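Local coordinates for protein 3-oxo-tetronate kinase (PDB 5DMH) that catalyses the ATP-dependent phosphorylation of 3-oxo-tetronate to 3-oxo-tetronate 4-phosphate, as a member of the four-carbon acid sugar kinase family, at residues Asp39-Ala44 / Ala398-Leu403; Gly310-Arg315 / Ala336-Pro341. All blocks are in the same frame, centred on the assembly; numbering follows the deposited sequence.

Contact 1. Residues Asp39-Ala44 / Ala398-Leu403; sequences DDFTGA and AVVQAL
Phe41 reaches from the first turn of helix 41-53 to helix 393-403, where Val400 receives the rim of its ring. This is the tight, buried part of the contact. CD2 of Phe41 lies 3.6 Å from CB of Val400, and CG1 of Val400, 3.7 Å from CE2 of Phe41, sits in the plane of the ring, so the branched valine meets an edge and not a face. The valine's chi1 of 173° sets CG1 anti to the backbone N, which puts it, like CB, against the CD2-CE2 side of the phenylalanine. Ile62 of strand 58-62 touches both side chains, and Ala82 of strand 78-82 adds to the packing around Phe41.

Toward solvent the contact thins out. Gln401, an exposed residue, brings its extended chain past the CZ corner of Phe41, the two side chains crossing at about a right angle, with CG of Gln401 3.8 Å from CZ of Phe41. The amide plane stands 82° from the ring plane, so the two flat groups do not stack. No hydrogen bond links the segments here.

Just before the helix, Asp40 is the N-cap: its OD1 accepts from Gly43 N at 2.7 Å, met from above the carboxylate plane, and the N-H...O angle of 137° makes the bond bent. Arg86 forms salt bridges with both Asp39 and Asp40. The side chain of Phe41 is about 9 Å from the bound ADP, and the contact joins the first turn of helix 41-53 to helix 393-403, one from each family region, consistent with a two-domain kinase in which sugar-binding and nucleotide-binding parts meet near the nucleotide site.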
ATOM      1  N   ASP A  39      -2.029  -2.708  -5.044  1.00 18.54           N
ATOM      2  CA  ASP A  39      -2.268  -4.060  -4.579  1.00 15.40           C
ATOM      3  C   ASP A  39      -2.635  -4.217  -3.087  1.00 15.67           C
ATOM      4  O   ASP A  39      -2.853  -5.329  -2.622  1.00 16.19           O
ATOM      5  CB  ASP A  39      -1.114  -4.984  -4.949  1.00 15.40           C
ATOM      6  CG  ASP A  39       0.108  -4.863  -4.035  1.00 16.18           C
ATOM      7  OD1 ASP A  39       0.275  -3.883  -3.290  1.00 15.17           O
ATOM      8  OD2 ASP A  39       0.912  -5.811  -4.080  1.00 16.44           O
ATOM      9  N   ASP A  40      -2.660  -3.117  -2.344  1.00 13.00           N
ATOM     10  CA  ASP A  40      -3.191  -3.123  -0.990  1.00 14.64           C
ATOM     11  C   ASP A  40      -3.724  -1.757  -0.611  1.00 15.81           C
ATOM     12  O   ASP A  40      -3.435  -0.747  -1.274  1.00 17.66           O
ATOM     13  CB  ASP A  40      -2.230  -3.750   0.055  1.00 16.24           C
ATOM     14  CG  ASP A  40      -1.095  -2.850   0.523  1.00 28.29           C
ATOM     15  OD1 ASP A  40      -0.831  -1.730   0.023  1.00 21.77           O
ATOM     16  OD2 ASP A  40      -0.385  -3.367   1.419  1.00 35.44           O
ATOM     17  N   PHE A  41      -4.549  -1.725   0.433  1.00 12.81           N
ATOM     18  CA  PHE A  41      -5.278  -0.507   0.744  1.00 15.36           C
ATOM     19  C   PHE A  41      -4.370   0.540   1.416  1.00 13.18           C
ATOM     20  O   PHE A  41      -4.555   1.755   1.217  1.00 15.46           O
ATOM     21  CB  PHE A  41      -6.473  -0.801   1.657  1.00 14.50           C
ATOM     22  CG  PHE A  41      -7.658  -1.417   0.976  1.00 14.76           C
ATOM     23  CD1 PHE A  41      -7.533  -2.235  -0.148  1.00 18.23           C
ATOM     24  CD2 PHE A  41      -8.918  -1.186   1.483  1.00 15.12           C
ATOM     25  CE1 PHE A  41      -8.612  -2.794  -0.732  1.00 17.37           C
ATOM     26  CE2 PHE A  41     -10.016  -1.743   0.901  1.00 14.68           C
ATOM     27  CZ  PHE A  41      -9.879  -2.547  -0.205  1.00 17.28           C
ATOM     28  N   THR A  42      -3.395   0.104   2.218  1.00 13.55           N
ATOM     29  CA  THR A  42      -2.488   1.078   2.822  1.00 13.88           C
ATOM     30  C   THR A  42      -1.595   1.707   1.724  1.00 15.11           C
ATOM     31  O   THR A  42      -1.373   2.913   1.713  1.00 15.88           O
ATOM     32  CB  THR A  42      -1.582   0.459   3.869  1.00 14.40           C
ATOM     33  OG1 THR A  42      -0.794  -0.557   3.264  1.00 19.12           O
ATOM     34  CG2 THR A  42      -2.372  -0.131   5.044  1.00 13.50           C
ATOM     35  N   GLY A  43      -1.147   0.869   0.792  1.00 16.99           N
ATOM     36  CA  GLY A  43      -0.357   1.320  -0.349  1.00 16.79           C
ATOM     37  C   GLY A  43      -1.072   2.317  -1.250  1.00 15.94           C
ATOM     38  O   GLY A  43      -0.469   3.277  -1.736  1.00 15.04           O
ATOM     39  N   ALA A  44      -2.368   2.112  -1.470  1.00 15.66           N
ATOM     40  CA  ALA A  44      -3.176   3.100  -2.154  1.00 15.77           C
ATOM     41  C   ALA A  44      -3.097   4.479  -1.456  1.00 17.96           C
ATOM     42  O   ALA A  44      -2.931   5.514  -2.125  1.00 16.44           O
ATOM     43  CB  ALA A  44      -4.622   2.621  -2.231  1.00 18.36           C
ATOM     44  N   ALA A 398      -9.229  -5.885   4.606  1.00 17.28           N
ATOM     45  CA  ALA A 398     -10.344  -6.572   5.263  1.00 15.35           C
ATOM     46  C   ALA A 398     -11.244  -5.594   6.008  1.00 20.40           C
ATOM     47  O   ALA A 398     -12.468  -5.594   5.835  1.00 17.86           O
ATOM     48  CB  ALA A 398      -9.855  -7.655   6.194  1.00 17.84           C
ATOM     49  N   VAL A 399     -10.635  -4.744   6.823  1.00 18.65           N
ATOM     50  CA  VAL A 399     -11.387  -3.815   7.623  1.00 16.72           C
ATOM     51  C   VAL A 399     -12.204  -2.824   6.794  1.00 18.90           C
ATOM     52  O   VAL A 399     -13.381  -2.624   7.049  1.00 18.45           O
ATOM     53  CB  VAL A 399     -10.468  -3.050   8.570  1.00 16.96           C
ATOM     54  CG1 VAL A 399     -11.175  -1.824   9.120  1.00 18.02           C
ATOM     55  CG2 VAL A 399      -9.983  -3.977   9.638  1.00 17.64           C
ATOM     56  N   VAL A 400     -11.579  -2.221   5.784  1.00 15.98           N
ATOM     57  CA  VAL A 400     -12.232  -1.196   5.016  1.00 16.68           C
ATOM     58  C   VAL A 400     -13.348  -1.786   4.161  1.00 17.78           C
ATOM     59  O   VAL A 400     -14.414  -1.172   3.983  1.00 17.81           O
ATOM     60  CB  VAL A 400     -11.195  -0.427   4.179  1.00 15.53           C
ATOM     61  CG1 VAL A 400     -11.856   0.542   3.219  1.00 19.59           C
ATOM     62  CG2 VAL A 400     -10.250   0.314   5.107  1.00 16.30           C
ATOM     63  N   GLN A 401     -13.141  -2.999   3.662  1.00 18.38           N
ATOM     64  CA  GLN A 401     -14.218  -3.664   2.945  1.00 20.04           C
ATOM     65  C   GLN A 401     -15.390  -3.965   3.900  1.00 19.63           C
ATOM     66  O   GLN A 401     -16.558  -3.817   3.504  1.00 18.84           O
ATOM     67  CB  GLN A 401     -13.704  -4.921   2.238  1.00 21.05           C
ATOM     68  CG  GLN A 401     -12.896  -4.590   0.954  1.00 21.10           C
ATOM     69  CD  GLN A 401     -12.298  -5.827   0.252  1.00 27.91           C
ATOM     70  OE1 GLN A 401     -11.980  -6.828   0.884  1.00 29.43           O
ATOM     71  NE2 GLN A 401     -12.164  -5.748  -1.062  1.00 39.31           N
ATOM     72  N   ALA A 402     -15.108  -4.374   5.131  1.00 21.87           N
ATOM     73  CA  ALA A 402     -16.180  -4.707   6.087  1.00 23.24           C
ATOM     74  C   ALA A 402     -16.953  -3.448   6.491  1.00 20.35           C
ATOM     75  O   ALA A 402     -18.153  -3.509   6.803  1.00 21.85           O
ATOM     76  CB  ALA A 402     -15.607  -5.402   7.315  1.00 20.41           C
ATOM     77  N   LEU A 403     -16.260  -2.310   6.513  1.00 19.36           N
ATOM     78  CA  LEU A 403     -16.898  -1.011   6.765  1.00 20.39           C
ATOM     79  C   LEU A 403     -17.736  -0.475   5.612  1.00 20.05           C
ATOM     80  O   LEU A 403     -18.487   0.496   5.781  1.00 28.15           O
ATOM     81  CB  LEU A 403     -15.847   0.039   7.108  1.00 21.09           C
ATOM     82  CG  LEU A 403     -15.099  -0.108   8.430  1.00 22.12           C
ATOM     83  CD1 LEU A 403     -13.951   0.874   8.477  1.00 20.73           C
ATOM     84  CD2 LEU A 403     -16.031   0.092   9.619  1.00 22.92           C
TER

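Contact 2. Residues Gly310-Arg315 / Ala336-Pro341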
ATOM      1  N   GLY A 310       0.001   2.295  29.397  1.00 26.61           N
ATOM      2  CA  GLY A 310      -1.131   1.848  30.170  1.00 24.89           C
ATOM      3  C   GLY A 310      -2.476   1.941  29.486  1.00 25.68           C
ATOM      4  O   GLY A 310      -3.512   1.923  30.152  1.00 26.62           O
ATOM      5  N   ARG A 311      -2.468   2.015  28.161  1.00 21.20           N
ATOM      6  CA  ARG A 311      -3.711   2.181  27.408  1.00 22.37           C
ATOM      7  C   ARG A 311      -4.409   0.840  27.200  1.00 22.44           C
ATOM      8  O   ARG A 311      -3.759  -0.176  27.064  1.00 21.12           O
ATOM      9  CB  ARG A 311      -3.431   2.899  26.092  1.00 21.88           C
ATOM     10  CG  ARG A 311      -2.812   4.276  26.299  1.00 26.48           C
ATOM     11  CD  ARG A 311      -2.628   5.045  25.000  1.00 29.78           C
ATOM     12  NE  ARG A 311      -3.887   5.600  24.495  1.00 29.96           N
ATOM     13  CZ  ARG A 311      -3.971   6.559  23.572  1.00 28.09           C
ATOM     14  NH1 ARG A 311      -2.875   7.069  23.041  1.00 27.14           N
ATOM     15  NH2 ARG A 311      -5.151   7.019  23.175  1.00 29.30           N
ATOM     16  N   PRO A 312      -5.752   0.836  27.217  1.00 23.09           N
ATOM     17  CA  PRO A 312      -6.500  -0.424  27.149  1.00 23.83           C
ATOM     18  C   PRO A 312      -6.271  -1.191  25.860  1.00 24.52           C
ATOM     19  O   PRO A 312      -6.250  -0.595  24.776  1.00 18.45           O
ATOM     20  CB  PRO A 312      -7.967   0.004  27.252  1.00 22.24           C
ATOM     21  CG  PRO A 312      -8.011   1.500  27.096  1.00 25.17           C
ATOM     22  CD  PRO A 312      -6.598   2.025  27.022  1.00 25.23           C
ATOM     23  N   ALA A 313      -6.102  -2.503  25.984  1.00 22.10           N
ATOM     24  CA  ALA A 313      -5.808  -3.357  24.837  1.00 23.98           C
ATOM     25  C   ALA A 313      -6.308  -4.782  25.059  1.00 19.43           C
ATOM     26  O   ALA A 313      -6.325  -5.289  26.187  1.00 20.24           O
ATOM     27  CB  ALA A 313      -4.302  -3.392  24.558  1.00 18.27           C
ATOM     28  N   LEU A 314      -6.707  -5.426  23.978  1.00 19.79           N
ATOM     29  CA  LEU A 314      -7.055  -6.833  24.023  1.00 20.94           C
ATOM     30  C   LEU A 314      -6.365  -7.570  22.901  1.00 22.44           C
ATOM     31  O   LEU A 314      -6.469  -7.178  21.746  1.00 18.67           O
ATOM     32  CB  LEU A 314      -8.560  -7.021  23.902  1.00 20.62           C
ATOM     33  CG  LEU A 314      -9.019  -8.478  23.931  1.00 24.87           C
ATOM     34  CD1 LEU A 314      -8.601  -9.134  25.235  1.00 30.62           C
ATOM     35  CD2 LEU A 314     -10.529  -8.544  23.756  1.00 31.56           C
ATOM     36  N   ARG A 315      -5.688  -8.657  23.244  1.00 22.40           N
ATOM     37  CA  ARG A 315      -4.999  -9.477  22.248  1.00 20.48           C
ATOM     38  C   ARG A 315      -5.890 -10.603  21.692  1.00 18.27           C
ATOM     39  O   ARG A 315      -6.659 -11.237  22.426  1.00 21.30           O
ATOM     40  CB  ARG A 315      -3.750 -10.071  22.884  1.00 21.16           C
ATOM     41  CG  ARG A 315      -2.833 -10.740  21.928  1.00 15.94           C
ATOM     42  CD  ARG A 315      -1.574 -11.182  22.612  1.00 18.70           C
ATOM     43  NE  ARG A 315      -0.616 -11.686  21.647  1.00 18.76           N
ATOM     44  CZ  ARG A 315       0.680 -11.871  21.891  1.00 22.75           C
ATOM     45  NH1 ARG A 315       1.185 -11.605  23.095  1.00 25.65           N
ATOM     46  NH2 ARG A 315       1.465 -12.345  20.928  1.00 21.91           N
ATOM     47  N   ALA A 336     -16.532  -1.556  23.885  1.00 26.08           N
ATOM     48  CA  ALA A 336     -17.757  -0.883  24.309  1.00 24.36           C
ATOM     49  C   ALA A 336     -17.717  -0.444  25.783  1.00 27.75           C
ATOM     50  O   ALA A 336     -18.444   0.451  26.185  1.00 33.54           O
ATOM     51  CB  ALA A 336     -18.975  -1.791  24.080  1.00 32.08           C
ATOM     52  N   GLY A 337     -16.889  -1.095  26.590  1.00 22.59           N
ATOM     53  CA  GLY A 337     -16.799  -0.770  27.994  1.00 29.11           C
ATOM     54  C   GLY A 337     -15.810   0.343  28.283  1.00 28.50           C
ATOM     55  O   GLY A 337     -15.697   0.783  29.422  1.00 32.18           O
ATOM     56  N   HIS A 338     -15.106   0.810  27.256  1.00 23.03           N
ATOM     57  CA  HIS A 338     -14.100   1.851  27.457  1.00 24.15           C
ATOM     58  C   HIS A 338     -14.463   3.188  26.808  1.00 26.68           C
ATOM     59  O   HIS A 338     -14.832   3.243  25.625  1.00 25.12           O
ATOM     60  CB  HIS A 338     -12.762   1.369  26.934  1.00 23.30           C
ATOM     61  CG  HIS A 338     -12.009   0.514  27.903  1.00 26.23           C
ATOM     62  ND1 HIS A 338     -12.026  -0.864  27.861  1.00 32.62           N
ATOM     63  CD2 HIS A 338     -11.203   0.841  28.938  1.00 28.98           C
ATOM     64  CE1 HIS A 338     -11.267  -1.344  28.828  1.00 30.86           C
ATOM     65  NE2 HIS A 338     -10.756  -0.329  29.497  1.00 36.15           N
ATOM     66  N   GLY A 339     -14.335   4.263  27.579  1.00 23.58           N
ATOM     67  CA  GLY A 339     -14.625   5.597  27.085  1.00 24.31           C
ATOM     68  C   GLY A 339     -13.514   6.193  26.226  1.00 28.36           C
ATOM     69  O   GLY A 339     -13.678   7.237  25.604  1.00 35.94           O
ATOM     70  N   GLU A 340     -12.379   5.517  26.168  1.00 23.69           N
ATOM     71  CA  GLU A 340     -11.287   5.964  25.314  1.00 25.98           C
ATOM     72  C   GLU A 340     -11.013   4.877  24.296  1.00 23.29           C
ATOM     73  O   GLU A 340     -11.465   3.745  24.457  1.00 21.21           O
ATOM     74  CB  GLU A 340     -10.033   6.213  26.154  1.00 31.54           C
ATOM     75  CG  GLU A 340      -9.425   4.933  26.707  1.00 35.10           C
ATOM     76  CD  GLU A 340      -8.454   5.170  27.865  1.00 37.74           C
ATOM     77  OE1 GLU A 340      -7.295   5.611  27.607  1.00 34.24           O
ATOM     78  OE2 GLU A 340      -8.848   4.881  29.023  1.00 32.74           O
ATOM     79  N   PRO A 341     -10.210   5.187  23.267  1.00 22.41           N
ATOM     80  CA  PRO A 341      -9.915   4.153  22.281  1.00 22.21           C
ATOM     81  C   PRO A 341      -9.149   3.000  22.881  1.00 18.88           C
ATOM     82  O   PRO A 341      -8.310   3.191  23.765  1.00 23.60           O
ATOM     83  CB  PRO A 341      -9.043   4.888  21.238  1.00 21.57           C
ATOM     84  CG  PRO A 341      -9.459   6.314  21.391  1.00 19.58           C
ATOM     85  CD  PRO A 341      -9.720   6.506  22.851  1.00 24.41           C
TER
HETATM   86  O   HOH W   1      -6.724   4.967  24.862  1.00 19.57           O
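Pro312 packs its ring against both His338 and Glu340, at the point where a Schellman motif ending helix 297-308, with Gly310 as its C-prime residue, gives way to strand 313-315. The facing segment is the loop between helix 327-336 and strand 343-345. Strands 313-315 and 343-345, neighbours and parallel, are joined through helices 318-322 and 327-336 in the nucleotide-binding region, and the contact lies where that connection returns.

Apolar contact comes first. CB of Pro312 lies over one face of the His338 imidazole, 3.8 Å from the ring centroid and 17° off the ring normal, a CH-pi interaction displaced toward the rim, on the side of NE2 and CD2. The ND1 of His338 is hydrogen-bonded to Phe334 O, which fixes the ring's rotation, while the ring of Phe334 also meets it. Next to the histidine, CG of Pro312 is 3.7 Å from CG of Glu340, and the glutamate chain crosses the proline ring obliquely, so that its carboxylate comes to Pro312 CD, with OE1 of Glu340 3.7 Å away.

The polar part is carried by water. Arg311 and Glu340 carry opposite charges but do not touch, NE of Arg311 and OE1 of Glu340 standing 4.6 Å apart; a water bridges the two groups. NH1 of Arg311 has its own salt bridge to Asp445. The water lies in the guanidinium plane at its edge, accepting from Arg311 NE at 2.9 Å; it donates to Glu340 OE1, also at 2.9 Å, and to the backbone oxygen of Pro341, with a short 2.6 Å from water to Pro341 O.

In the fold
Contact 2 is nested in sequence within the long loop closed by contact 1: residues 310-315 and 336-341 both fall between 39-44 and 398-403. The two centres are about 24 Å apart, and the nearest atoms about 13 Å, so they do not touch. The centre of contact 1 lies about 9 Å from that of the chain, and the contact joins the sugar-binding and nucleotide-binding regions near the ADP site. Contact 2, its centre about 28 Å from that of the chain, belongs wholly to the nucleotide-binding region, at its outermost strand 313-315 and away from the annotated sites. One therefore ties the two regions together, whereas the other is local to the far flank of the second.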